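Local coordinates for uncharacterized peroxidase-related protein (Silicibacter sp., PDB 2PFX), which is of unknown function but, as a peroxidase-related member of the AhpD-like superfamily, probably carries out thiol-based redox chemistry, at residues A[34-39]-A[181-186]; A[73-78]-A[95-100]; A[82-87]-A[167-172]; A[86-91]-A[173-178]. All blocks are in the same frame, centred on the assembly; numbering follows the deposited sequence. Where two conformers were deposited one is given.

Contact 1: A[34-39]-A[181-186]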
loop_
_atom_site.group_PDB
_atom_site.type_symbol
_atom_site.label_atom_id
_atom_site.label_comp_id
_atom_site.label_asym_id
_atom_site.label_seq_id
_atom_site.Cartn_x
_atom_site.Cartn_y
_atom_site.Cartn_z
ATOM N N LEU A 34 0.309 33.337 23.035
ATOM C CA LEU A 34 -0.503 32.247 22.531
ATOM C C LEU A 34 -1.800 31.984 23.281
ATOM O O LEU A 34 -2.704 31.284 22.799
ATOM C CB LEU A 34 0.317 30.934 22.570
ATOM C CG LEU A 34 1.677 30.989 21.872
ATOM C CD1 LEU A 34 2.300 29.599 21.791
ATOM C CD2 LEU A 34 1.550 31.621 20.497
ATOM N N GLY A 35 -1.918 32.504 24.498
ATOM C CA GLY A 35 -3.069 32.224 25.319
ATOM C C GLY A 35 -2.967 30.901 26.039
ATOM O O GLY A 35 -3.837 30.510 26.816
HETATM N N MSE A 36 -1.878 30.186 25.786
HETATM C CA MSE A 36 -1.685 28.857 26.325
HETATM C C MSE A 36 -0.198 28.518 26.290
HETATM O O MSE A 36 0.558 29.239 25.640
HETATM C CB MSE A 36 -2.435 27.810 25.479
HETATM C CG MSE A 36 -1.844 27.668 24.077
HETATM SE SE MSE A 36 -2.652 26.388 22.900
HETATM C CE MSE A 36 -4.359 27.212 22.877
ATOM N N VAL A 37 0.144 27.414 26.950
ATOM C CA VAL A 37 1.441 26.781 26.712
ATOM C C VAL A 37 1.241 25.502 25.909
ATOM O O VAL A 37 0.712 24.510 26.454
ATOM C CB VAL A 37 2.179 26.481 28.027
ATOM C CG1 VAL A 37 3.537 25.860 27.742
ATOM C CG2 VAL A 37 2.353 27.775 28.808
ATOM N N PRO A 38 1.609 25.533 24.633
ATOM C CA PRO A 38 1.429 24.348 23.798
ATOM C C PRO A 38 2.098 23.121 24.406
ATOM O O PRO A 38 3.239 23.126 24.856
ATOM C CB PRO A 38 2.087 24.734 22.470
ATOM C CG PRO A 38 1.877 26.217 22.430
ATOM C CD PRO A 38 2.141 26.661 23.856
ATOM N N ASN A 39 1.334 22.033 24.390
ATOM C CA ASN A 39 1.816 20.810 25.032
ATOM C C ASN A 39 3.053 20.214 24.420
ATOM O O ASN A 39 3.823 19.539 25.100
ATOM C CB ASN A 39 0.680 19.758 25.011
ATOM C CG ASN A 39 -0.295 19.956 26.165
ATOM O OD1 ASN A 39 -0.017 20.684 27.121
ATOM N ND2 ASN A 39 -1.451 19.299 26.109
HETATM N N MSE A 181 -0.838 14.911 23.393
HETATM C CA MSE A 181 -2.209 15.414 23.305
HETATM C C MSE A 181 -2.279 16.900 23.053
HETATM O O MSE A 181 -1.625 17.695 23.738
HETATM C CB MSE A 181 -2.909 15.061 24.625
HETATM C CG MSE A 181 -3.349 13.611 24.699
HETATM SE SE MSE A 181 -4.581 13.073 23.325
HETATM C CE MSE A 181 -5.986 14.208 24.034
ATOM N N PRO A 182 -3.070 17.330 22.079
ATOM C CA PRO A 182 -3.209 18.789 21.892
ATOM C C PRO A 182 -4.023 19.480 22.980
ATOM O O PRO A 182 -4.958 18.962 23.592
ATOM C CB PRO A 182 -3.887 18.847 20.526
ATOM C CG PRO A 182 -4.716 17.600 20.499
ATOM C CD PRO A 182 -3.850 16.535 21.118
ATOM N N ASN A 183 -3.640 20.736 23.262
ATOM C CA ASN A 183 -4.300 21.560 24.251
ATOM C C ASN A 183 -5.769 21.684 23.903
ATOM O O ASN A 183 -6.169 21.959 22.779
ATOM C CB ASN A 183 -3.705 22.973 24.336
ATOM C CG ASN A 183 -2.221 22.995 24.627
ATOM O OD1 ASN A 183 -1.462 22.497 23.791
ATOM N ND2 ASN A 183 -1.823 23.557 25.767
ATOM N N ALA A 184 -6.614 21.497 24.907
ATOM C CA ALA A 184 -8.051 21.464 24.640
ATOM C C ALA A 184 -8.546 22.760 24.020
ATOM O O ALA A 184 -9.548 22.734 23.306
ATOM C CB ALA A 184 -8.787 21.147 25.935
ATOM N N GLU A 185 -7.840 23.852 24.266
ATOM C CA GLU A 185 -8.292 25.154 23.805
ATOM C C GLU A 185 -8.326 25.251 22.294
ATOM O O GLU A 185 -9.123 26.021 21.761
ATOM C CB GLU A 185 -7.384 26.281 24.320
ATOM C CG GLU A 185 -7.486 26.468 25.829
ATOM C CD GLU A 185 -6.315 25.826 26.552
ATOM O OE1 GLU A 185 -6.118 24.610 26.362
ATOM O OE2 GLU A 185 -5.597 26.527 27.294
ATOM N N TYR A 186 -7.453 24.509 21.620
ATOM C CA TYR A 186 -7.400 24.651 20.166
ATOM C C TYR A 186 -8.700 24.384 19.433
ATOM O O TYR A 186 -9.005 25.006 18.405
ATOM C CB TYR A 186 -6.372 23.658 19.632
ATOM C CG TYR A 186 -4.918 24.061 19.723
ATOM C CD1 TYR A 186 -4.422 25.243 19.207
ATOM C CD2 TYR A 186 -3.991 23.208 20.341
ATOM C CE1 TYR A 186 -3.082 25.583 19.296
ATOM C CE2 TYR A 186 -2.661 23.545 20.429
ATOM C CZ TYR A 186 -2.193 24.731 19.911
ATOM O OH TYR A 186 -0.844 25.018 20.036
#

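Contact 2: A[73-78]-A[95-100]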
loop_
_atom_site.group_PDB
_atom_site.type_symbol
_atom_site.label_atom_id
_atom_site.label_comp_id
_atom_site.label_asym_id
_atom_site.label_seq_id
_atom_site.Cartn_x
_atom_site.Cartn_y
_atom_site.Cartn_z
ATOM N N ARG A 73 3.024 27.933 5.048
ATOM C CA ARG A 73 3.791 26.908 5.786
ATOM C C ARG A 73 2.868 26.140 6.712
ATOM O O ARG A 73 3.038 24.935 6.872
ATOM C CB ARG A 73 4.958 27.595 6.481
ATOM C CG ARG A 73 5.991 28.095 5.481
ATOM C CD ARG A 73 7.108 28.840 6.173
ATOM N NE ARG A 73 6.845 30.264 6.176
ATOM C CZ ARG A 73 7.580 31.210 6.749
ATOM N NH1 ARG A 73 8.679 30.921 7.420
ATOM N NH2 ARG A 73 7.204 32.482 6.644
ATOM N N GLU A 74 1.897 26.841 7.276
ATOM C CA GLU A 74 0.897 26.146 8.101
ATOM C C GLU A 74 0.043 25.213 7.249
ATOM O O GLU A 74 -0.364 24.153 7.726
ATOM C CB GLU A 74 -0.000 27.133 8.828
ATOM C CG GLU A 74 0.605 27.801 10.036
ATOM C CD GLU A 74 1.014 26.858 11.155
ATOM O OE1 GLU A 74 0.717 25.649 11.073
ATOM O OE2 GLU A 74 1.638 27.366 12.119
HETATM N N MSE A 75 -0.235 25.600 6.009
HETATM C CA MSE A 75 -1.004 24.740 5.112
HETATM C C MSE A 75 -0.251 23.452 4.819
HETATM O O MSE A 75 -0.796 22.355 4.755
HETATM C CB MSE A 75 -1.326 25.535 3.831
HETATM C CG MSE A 75 -2.350 26.633 4.077
HETATM SE SE MSE A 75 -2.473 27.762 2.492
HETATM C CE MSE A 75 -3.721 26.553 1.698
ATOM N N ILE A 76 1.055 23.564 4.640
ATOM C CA ILE A 76 1.885 22.412 4.383
ATOM C C ILE A 76 1.804 21.497 5.596
ATOM O O ILE A 76 1.622 20.291 5.497
ATOM C CB ILE A 76 3.345 22.801 4.113
ATOM C CG1 ILE A 76 3.591 23.426 2.740
ATOM C CG2 ILE A 76 4.281 21.615 4.272
ATOM C CD1 ILE A 76 4.961 24.091 2.604
ATOM N N ALA A 77 1.915 22.147 6.756
ATOM C CA ALA A 77 1.902 21.360 7.990
ATOM C C ALA A 77 0.675 20.474 8.119
ATOM O O ALA A 77 0.740 19.304 8.497
ATOM C CB ALA A 77 1.975 22.313 9.175
ATOM N N VAL A 78 -0.473 21.068 7.831
ATOM C CA VAL A 78 -1.742 20.341 7.950
ATOM C C VAL A 78 -1.895 19.249 6.922
ATOM O O VAL A 78 -2.429 18.177 7.187
ATOM C CB VAL A 78 -2.933 21.313 7.839
ATOM C CG1 VAL A 78 -4.259 20.554 7.860
ATOM C CG2 VAL A 78 -2.869 22.305 8.977
ATOM N N ALA A 95 -5.915 24.790 13.551
ATOM C CA ALA A 95 -6.259 26.029 14.227
ATOM C C ALA A 95 -5.505 27.192 13.606
ATOM O O ALA A 95 -6.068 28.242 13.306
ATOM C CB ALA A 95 -5.964 25.953 15.731
ATOM N N ALA A 96 -4.204 26.961 13.409
ATOM C CA ALA A 96 -3.328 27.968 12.825
ATOM C C ALA A 96 -3.792 28.369 11.430
ATOM O O ALA A 96 -3.819 29.565 11.116
ATOM C CB ALA A 96 -1.890 27.481 12.787
ATOM N N VAL A 97 -4.158 27.404 10.597
ATOM C CA VAL A 97 -4.709 27.735 9.280
ATOM C C VAL A 97 -6.031 28.475 9.426
ATOM O O VAL A 97 -6.298 29.466 8.710
ATOM C CB VAL A 97 -4.851 26.462 8.430
ATOM C CG1 VAL A 97 -5.637 26.701 7.149
ATOM C CG2 VAL A 97 -3.456 25.961 8.084
ATOM N N ARG A 98 -6.911 28.074 10.351
ATOM C CA ARG A 98 -8.181 28.792 10.485
ATOM C C ARG A 98 -7.904 30.241 10.901
ATOM O O ARG A 98 -8.544 31.171 10.410
ATOM C CB ARG A 98 -9.118 28.115 11.487
ATOM C CG ARG A 98 -9.517 26.674 11.199
ATOM C CD ARG A 98 -10.686 26.297 12.061
ATOM N NE ARG A 98 -10.410 26.260 13.489
ATOM C CZ ARG A 98 -9.813 25.249 14.102
ATOM N NH1 ARG A 98 -9.407 24.184 13.432
ATOM N NH2 ARG A 98 -9.598 25.283 15.408
ATOM N N GLN A 99 -6.957 30.420 11.817
ATOM C CA GLN A 99 -6.563 31.733 12.302
ATOM C C GLN A 99 -5.987 32.609 11.194
ATOM O O GLN A 99 -6.431 33.723 10.930
ATOM C CB GLN A 99 -5.519 31.597 13.415
ATOM C CG GLN A 99 -5.076 32.936 13.981
ATOM C CD GLN A 99 -3.914 32.798 14.943
ATOM O OE1 GLN A 99 -3.296 31.741 15.060
ATOM N NE2 GLN A 99 -3.610 33.884 15.651
ATOM N N LEU A 100 -4.939 32.142 10.537
ATOM C CA LEU A 100 -4.173 32.967 9.621
ATOM C C LEU A 100 -4.917 33.258 8.330
ATOM O O LEU A 100 -4.597 34.245 7.664
ATOM C CB LEU A 100 -2.837 32.286 9.297
ATOM C CG LEU A 100 -1.835 32.174 10.436
ATOM C CD1 LEU A 100 -0.589 31.422 9.983
ATOM C CD2 LEU A 100 -1.454 33.558 10.952
#

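Contact 3: A[82-87]-A[167-172]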
loop_
_atom_site.group_PDB
_atom_site.type_symbol
_atom_site.label_atom_id
_atom_site.label_comp_id
_atom_site.label_asym_id
_atom_site.label_seq_id
_atom_site.Cartn_x
_atom_site.Cartn_y
_atom_site.Cartn_z
ATOM N N SER A 82 -2.355 15.453 7.877
ATOM C CA SER A 82 -3.537 14.717 7.460
ATOM C C SER A 82 -3.125 13.362 6.902
ATOM O O SER A 82 -3.727 12.323 7.178
ATOM C CB SER A 82 -4.315 15.532 6.418
ATOM O OG SER A 82 -5.472 14.840 5.987
ATOM N N ILE A 83 -2.072 13.356 6.081
ATOM C CA ILE A 83 -1.628 12.125 5.489
ATOM C C ILE A 83 -1.096 11.163 6.557
ATOM O O ILE A 83 -1.344 9.960 6.456
ATOM C CB ILE A 83 -0.546 12.351 4.417
ATOM C CG1 ILE A 83 -1.076 13.128 3.208
ATOM C CG2 ILE A 83 0.086 11.034 4.002
ATOM C CD1 ILE A 83 0.002 13.823 2.416
ATOM N N ASN A 84 -0.412 11.706 7.553
ATOM C CA ASN A 84 0.075 10.869 8.644
ATOM C C ASN A 84 -0.931 10.654 9.769
ATOM O O ASN A 84 -0.635 9.882 10.704
ATOM C CB ASN A 84 1.331 11.477 9.271
ATOM C CG ASN A 84 2.504 11.427 8.311
ATOM O OD1 ASN A 84 2.645 10.493 7.527
ATOM N ND2 ASN A 84 3.329 12.437 8.394
ATOM N N LYS A 85 -2.091 11.267 9.681
ATOM C CA LYS A 85 -3.167 11.128 10.665
ATOM C C LYS A 85 -2.691 11.397 12.084
ATOM O O LYS A 85 -2.956 10.680 13.057
ATOM C CB LYS A 85 -3.829 9.753 10.526
ATOM C CG LYS A 85 -4.317 9.442 9.130
ATOM C CD LYS A 85 -5.613 8.684 8.964
ATOM C CE LYS A 85 -6.741 9.481 8.334
ATOM N NZ LYS A 85 -7.137 9.065 6.958
ATOM N N CYS A 86 -1.964 12.507 12.189
ATOM C CA CYS A 86 -1.458 13.010 13.444
ATOM C C CYS A 86 -2.447 13.925 14.153
ATOM O O CYS A 86 -2.590 15.092 13.826
ATOM C CB CYS A 86 -0.153 13.782 13.209
ATOM S SG CYS A 86 0.540 14.220 14.853
ATOM N N PHE A 87 -3.139 13.399 15.156
ATOM C CA PHE A 87 -4.104 14.158 15.946
ATOM C C PHE A 87 -3.554 15.457 16.512
ATOM O O PHE A 87 -4.223 16.485 16.356
ATOM C CB PHE A 87 -4.635 13.270 17.098
ATOM C CG PHE A 87 -5.732 13.915 17.924
ATOM C CD1 PHE A 87 -6.924 14.377 17.407
ATOM C CD2 PHE A 87 -5.530 14.080 19.288
ATOM C CE1 PHE A 87 -7.867 15.002 18.198
ATOM C CE2 PHE A 87 -6.475 14.677 20.082
ATOM C CZ PHE A 87 -7.666 15.150 19.554
ATOM N N PHE A 167 10.033 18.510 8.366
ATOM C CA PHE A 167 9.848 18.786 9.795
ATOM C C PHE A 167 8.547 18.190 10.305
ATOM O O PHE A 167 8.593 17.571 11.365
ATOM C CB PHE A 167 9.920 20.287 10.058
ATOM C CG PHE A 167 9.863 20.726 11.503
ATOM C CD1 PHE A 167 10.874 20.466 12.410
ATOM C CD2 PHE A 167 8.738 21.418 11.923
ATOM C CE1 PHE A 167 10.751 20.894 13.720
ATOM C CE2 PHE A 167 8.607 21.882 13.208
ATOM C CZ PHE A 167 9.638 21.622 14.088
ATOM N N PHE A 168 7.415 18.320 9.601
ATOM C CA PHE A 168 6.182 17.748 10.141
ATOM C C PHE A 168 6.173 16.246 10.005
ATOM O O PHE A 168 5.447 15.568 10.743
ATOM C CB PHE A 168 4.927 18.403 9.509
ATOM C CG PHE A 168 4.859 19.763 10.224
ATOM C CD1 PHE A 168 4.329 19.842 11.504
ATOM C CD2 PHE A 168 5.372 20.888 9.608
ATOM C CE1 PHE A 168 4.316 21.060 12.162
ATOM C CE2 PHE A 168 5.343 22.116 10.256
ATOM C CZ PHE A 168 4.809 22.192 11.532
ATOM N N ASN A 169 6.975 15.719 9.075
ATOM C CA ASN A 169 7.108 14.260 9.048
ATOM C C ASN A 169 7.856 13.763 10.301
ATOM O O ASN A 169 7.763 12.593 10.711
ATOM C CB ASN A 169 7.820 13.824 7.763
ATOM C CG ASN A 169 6.776 13.602 6.672
ATOM O OD1 ASN A 169 6.111 12.570 6.682
ATOM N ND2 ASN A 169 6.603 14.566 5.792
HETATM N N MSE A 170 8.628 14.650 10.924
HETATM C CA MSE A 170 9.294 14.332 12.188
HETATM C C MSE A 170 8.263 14.503 13.312
HETATM O O MSE A 170 8.004 13.580 14.075
HETATM C CB MSE A 170 10.512 15.180 12.504
HETATM C CG MSE A 170 11.016 15.109 13.952
HETATM SE SE MSE A 170 12.617 16.182 14.176
HETATM C CE MSE A 170 11.568 17.778 14.418
ATOM N N THR A 171 7.699 15.697 13.383
ATOM C CA THR A 171 6.883 16.005 14.554
ATOM C C THR A 171 5.631 15.168 14.571
ATOM O O THR A 171 5.174 14.751 15.646
ATOM C CB THR A 171 6.557 17.505 14.697
ATOM O OG1 THR A 171 5.686 17.970 13.675
ATOM C CG2 THR A 171 7.833 18.328 14.568
ATOM N N ASN A 172 5.044 14.854 13.419
ATOM C CA ASN A 172 3.900 13.943 13.452
ATOM C C ASN A 172 4.247 12.608 14.100
ATOM O O ASN A 172 3.416 12.108 14.842
ATOM C CB ASN A 172 3.407 13.626 12.056
ATOM C CG ASN A 172 2.830 14.729 11.234
ATOM O OD1 ASN A 172 2.440 14.516 10.088
ATOM N ND2 ASN A 172 2.855 15.904 11.829
#

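Contact 4: A[86-91]-A[173-178]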
loop_
_atom_site.group_PDB
_atom_site.type_symbol
_atom_site.label_atom_id
_atom_site.label_comp_id
_atom_site.label_asym_id
_atom_site.label_seq_id
_atom_site.Cartn_x
_atom_site.Cartn_y
_atom_site.Cartn_z
ATOM N N CYS A 86 -1.964 12.507 12.189
ATOM C CA CYS A 86 -1.458 13.010 13.444
ATOM C C CYS A 86 -2.447 13.925 14.153
ATOM O O CYS A 86 -2.590 15.092 13.826
ATOM C CB CYS A 86 -0.153 13.782 13.209
ATOM S SG CYS A 86 0.540 14.220 14.853
ATOM N N PHE A 87 -3.139 13.399 15.156
ATOM C CA PHE A 87 -4.104 14.158 15.946
ATOM C C PHE A 87 -3.554 15.457 16.512
ATOM O O PHE A 87 -4.223 16.485 16.356
ATOM C CB PHE A 87 -4.635 13.270 17.098
ATOM C CG PHE A 87 -5.732 13.915 17.924
ATOM C CD1 PHE A 87 -6.924 14.377 17.407
ATOM C CD2 PHE A 87 -5.530 14.080 19.288
ATOM C CE1 PHE A 87 -7.867 15.002 18.198
ATOM C CE2 PHE A 87 -6.475 14.677 20.082
ATOM C CZ PHE A 87 -7.666 15.150 19.554
ATOM N N TYR A 88 -2.403 15.433 17.184
ATOM C CA TYR A 88 -1.850 16.618 17.821
ATOM C C TYR A 88 -1.771 17.740 16.775
ATOM O O TYR A 88 -2.187 18.882 16.980
ATOM C CB TYR A 88 -0.469 16.385 18.489
ATOM C CG TYR A 88 0.060 17.661 19.123
ATOM C CD1 TYR A 88 0.803 18.651 18.490
ATOM C CD2 TYR A 88 -0.197 17.891 20.481
ATOM C CE1 TYR A 88 1.248 19.778 19.104
ATOM C CE2 TYR A 88 0.244 19.029 21.121
ATOM C CZ TYR A 88 0.965 19.976 20.437
ATOM O OH TYR A 88 1.441 21.120 21.022
ATOM N N CYS A 89 -1.081 17.395 15.696
ATOM C CA CYS A 89 -0.641 18.405 14.746
ATOM C C CYS A 89 -1.838 18.864 13.931
ATOM O O CYS A 89 -1.906 20.028 13.546
ATOM C CB CYS A 89 0.473 17.810 13.877
ATOM S SG CYS A 89 1.976 17.383 14.813
ATOM N N LEU A 90 -2.787 17.957 13.690
ATOM C CA LEU A 90 -3.980 18.333 12.925
ATOM C C LEU A 90 -4.790 19.361 13.706
ATOM O O LEU A 90 -5.349 20.303 13.149
ATOM C CB LEU A 90 -4.818 17.119 12.557
ATOM C CG LEU A 90 -4.332 16.313 11.344
ATOM C CD1 LEU A 90 -4.942 14.921 11.288
ATOM C CD2 LEU A 90 -4.630 17.112 10.067
ATOM N N VAL A 91 -4.813 19.159 15.020
ATOM C CA VAL A 91 -5.521 20.103 15.876
ATOM C C VAL A 91 -4.782 21.429 15.998
ATOM O O VAL A 91 -5.402 22.490 15.838
ATOM C CB VAL A 91 -5.721 19.485 17.278
ATOM C CG1 VAL A 91 -6.247 20.555 18.231
ATOM C CG2 VAL A 91 -6.626 18.272 17.163
ATOM N N ARG A 173 5.431 12.111 13.782
ATOM C CA ARG A 173 5.822 10.765 14.239
ATOM C C ARG A 173 6.078 10.759 15.728
ATOM O O ARG A 173 5.696 9.848 16.467
ATOM C CB ARG A 173 7.026 10.297 13.407
ATOM C CG ARG A 173 6.573 9.952 11.974
ATOM C CD ARG A 173 7.659 9.347 11.096
ATOM N NE ARG A 173 6.987 8.739 9.950
ATOM C CZ ARG A 173 6.543 9.309 8.854
ATOM N NH1 ARG A 173 6.702 10.609 8.676
ATOM N NH2 ARG A 173 5.939 8.578 7.926
ATOM N N VAL A 174 6.756 11.831 16.167
ATOM C CA VAL A 174 7.016 11.930 17.602
ATOM C C VAL A 174 5.710 12.053 18.362
ATOM O O VAL A 174 5.463 11.401 19.385
ATOM C CB VAL A 174 7.939 13.132 17.848
ATOM C CG1 VAL A 174 8.051 13.382 19.356
ATOM C CG2 VAL A 174 9.306 12.907 17.223
ATOM N N ALA A 175 4.817 12.912 17.855
ATOM C CA ALA A 175 3.571 13.143 18.577
ATOM C C ALA A 175 2.736 11.878 18.630
ATOM O O ALA A 175 2.244 11.488 19.678
ATOM C CB ALA A 175 2.778 14.293 17.955
ATOM N N SER A 176 2.598 11.237 17.475
ATOM C CA SER A 176 1.744 10.049 17.443
ATOM C C SER A 176 2.399 8.921 18.234
ATOM O O SER A 176 1.733 8.181 18.944
ATOM C CB SER A 176 1.432 9.627 16.010
ATOM O OG SER A 176 0.552 10.550 15.403
ATOM N N ALA A 177 3.709 8.771 18.150
ATOM C CA ALA A 177 4.315 7.647 18.857
ATOM C C ALA A 177 4.237 7.812 20.369
ATOM O O ALA A 177 4.276 6.813 21.100
ATOM C CB ALA A 177 5.772 7.486 18.440
ATOM N N THR A 178 4.164 9.051 20.852
ATOM C CA THR A 178 4.151 9.254 22.299
ATOM C C THR A 178 2.771 9.553 22.873
ATOM O O THR A 178 2.626 9.820 24.071
ATOM C CB THR A 178 5.115 10.385 22.694
ATOM O OG1 THR A 178 4.695 11.638 22.140
ATOM C CG2 THR A 178 6.511 10.071 22.162
HETATM O O HOH W 1 -2.189 10.569 16.198
#

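Contact 1: A[34-39]-A[181-186]
Asn183 uses both ends of its carboxamide to grip the backbone on both sides of Pro38, at Val37 O and Asn39 N. Its ND2 donates to Val37 O at 2.8 Å, approaching from above that carbonyl plane, while its OD1 accepts from Asn39 N at 2.9 Å, on an in-plane lone pair. CG beside its own backbone N (chi1 -57°) puts the amide there. Pro38 sits at the N-cap of helix 39-44, so the N-H that Asn183 takes up belongs to the first turn, where the helix supplies no acceptor. Asn39 bonds back: its ND2 reaches Met181 O at 2.9 Å in a nearly straight bond (167°), lying in the plane of its own amide, and also donates to Glu7 OE1. The two asparagine amides lie stacked, 29° apart.

The apolar half belongs to Met36, modelled as selenomethionine. Its SE rests over one face of the Tyr186 ring, offset toward the rim and 3.4 Å from Tyr186 CZ, a Met-aromatic contact. The terminal CE also lies over that face as a CH-pi donor and meets Glu185 CB at 3.5 Å. Tyr186 comes across Pro38 at about a right angle, its OH 3.8 Å from Pro38 CG.

The contact thus ties the loop between helices 21-34 and 39-44 to the segment following helix 155-178, with Pro182 and Tyr186 packed on helix 87-101.

Contact 2: A[73-78]-A[95-100]
Glu74 OE1 is held by a hydrogen bond from outside the two segments, to His93 ND1, and the carboxylate it belongs to lies flat against Ala96. Glu74, Cys86, Cys89 and His93 are spaced as in the glutamate, CxxC and histidine pattern of AhpD-like proteins, with helix 70-84 supplying the acid and helix 87-101 the histidine. These helices run nearly antiparallel here (149°), their axes 9.0 Å apart at closest approach. Ala96 CB sits squarely over the carboxylate face, 3.4 Å from Glu74 CD and 3.6 Å from each of Glu74 OE1 and OE2. The Glu74 chain gets there by folding at chi2 (-61°), which turns the acid along its neighbour helix. Leu100 CD1 comes across it at about a right angle and touches Glu74 CG at 3.8 Å. An alanine in place of Glu74 would probably leave His93 ND1 without this partner and open a gap beside Ala96 and Leu100. Beyond the acid the helices meet through methyl and methylene groups, and no hydrogen bond joins the two segments. Val97 wedges its CG2 between Glu74 and Val78, lying 3.7 Å from Glu74 CB. The same methyl meets Val78 CG2 at 3.8 Å and stands 3.6 Å from Glu74 O, the carbonyl that accepts from Val78 N.

Contact 3: A[82-87]-A[167-172]
Asn84 spends both N-H groups of its amide on helix 155-178, one on Asn172 and one on Asn169. Its CG lies beside the backbone N, anti to the carbonyl carbon (chi1 -68°), which points the amide at that helix. The bond from ND2 to Asn172 OD1 is the tight part of the contact, short (2.8 Å) and close to straight (166°), with the donor only modestly tilted from the acceptor's carbonyl plane. To either side the grip weakens. The bond from ND2 to Asn169 OD1 is longer at 3.3 Å and comes in from above the carbonyl plane, and Asn169 OD1 has a further donor in Arg173 NH1. Toward Cys86 there is van der Waals packing, with Cys86 CB 3.7 Å from Asn172 CB. Asn84 is the partly exposed member of the group; its three partners here are buried. The Asn84 amide stands nearly perpendicular to the other two, and two acceptors in its plane hold it against rotation. A leucine in place of Asn84 would probably leave Asn172 OD1 without its amide donor and Asn169 OD1 with one fewer.

Between Asn84 and Cys86 the chain leaves its helix at Lys85 through a Schellman motif, whose positive phi turns it toward the next helix.

The junction between helices 70-84 and 87-101 is thereby pinned to the C-terminal half of helix 155-178, while helix 121-136 flanks Asn84 through Thr134.

Contact 4: A[86-91]-A[173-178]
With its CG anti to the backbone N (chi1 179°), Tyr88 swings its ring away from helix 155-178 and leaves CB to meet Ala175 CB at 3.9 Å. Cys86 has its SG in the same anti position (chi1 -173°), which brings the sulfur to 3.8 Å from the same Ala175 CB. The methyl fills the angle between the two side chains, and Cys89 SG borders it more distantly at 4.5 Å. Ser176 adds its OG, 3.7 Å from Cys86 SG.

Cys86 occupies the N-cap of helix 87-101, where its SG accepts a weak hydrogen bond from Cys89 N, long at 3.7 Å but fairly straight (160°). The two cysteines form the CxxC element of the AhpD-like family, with His93 four positions after Cys89, and by analogy with AhpD they probably form a redox pair. In this model their SG atoms, Cys86 to Cys89, stand 3.5 Å apart, so no disulfide joins them. Ala175 closes over one side of this buried pair.

A water spans the two helices beside it: it accepts from Phe87 N, a first-turn N-H, and bonds Ser176 OG at 2.9 Å. Further along, Tyr88 OH accepts from Val40 N at the start of helix 39-44. Arg173 instead turns to a neighbouring subunit, where its NE and NH2 bond the carbonyls of Met133 and Thr134 of that chain. Within segment 173-178, Thr178 OG1 donates to Val174 O, which also accepts from Thr178 N on the opposite face of the carbonyl plane.

From the N terminus, the chain leaves helix 21-34 and enters contact 1, whose partner comes only after helix 155-178, so it closes a loop around nearly the whole fold and the other three contacts nest within it. Contact 2 closes a short hairpin of helices 70-84 and 87-101. Contacts 3 and 4 start from the turn inside that hairpin, share Cys86 and Phe87, and reach successive parts of helix 155-178, so both cross contact 2. Packing links them: Ala77 meets Phe168 between contacts 2 and 3, Asn172 meets Cys89 between 3 and 4, and Pro182 lies on Phe87 and Tyr88 between 4 and 1.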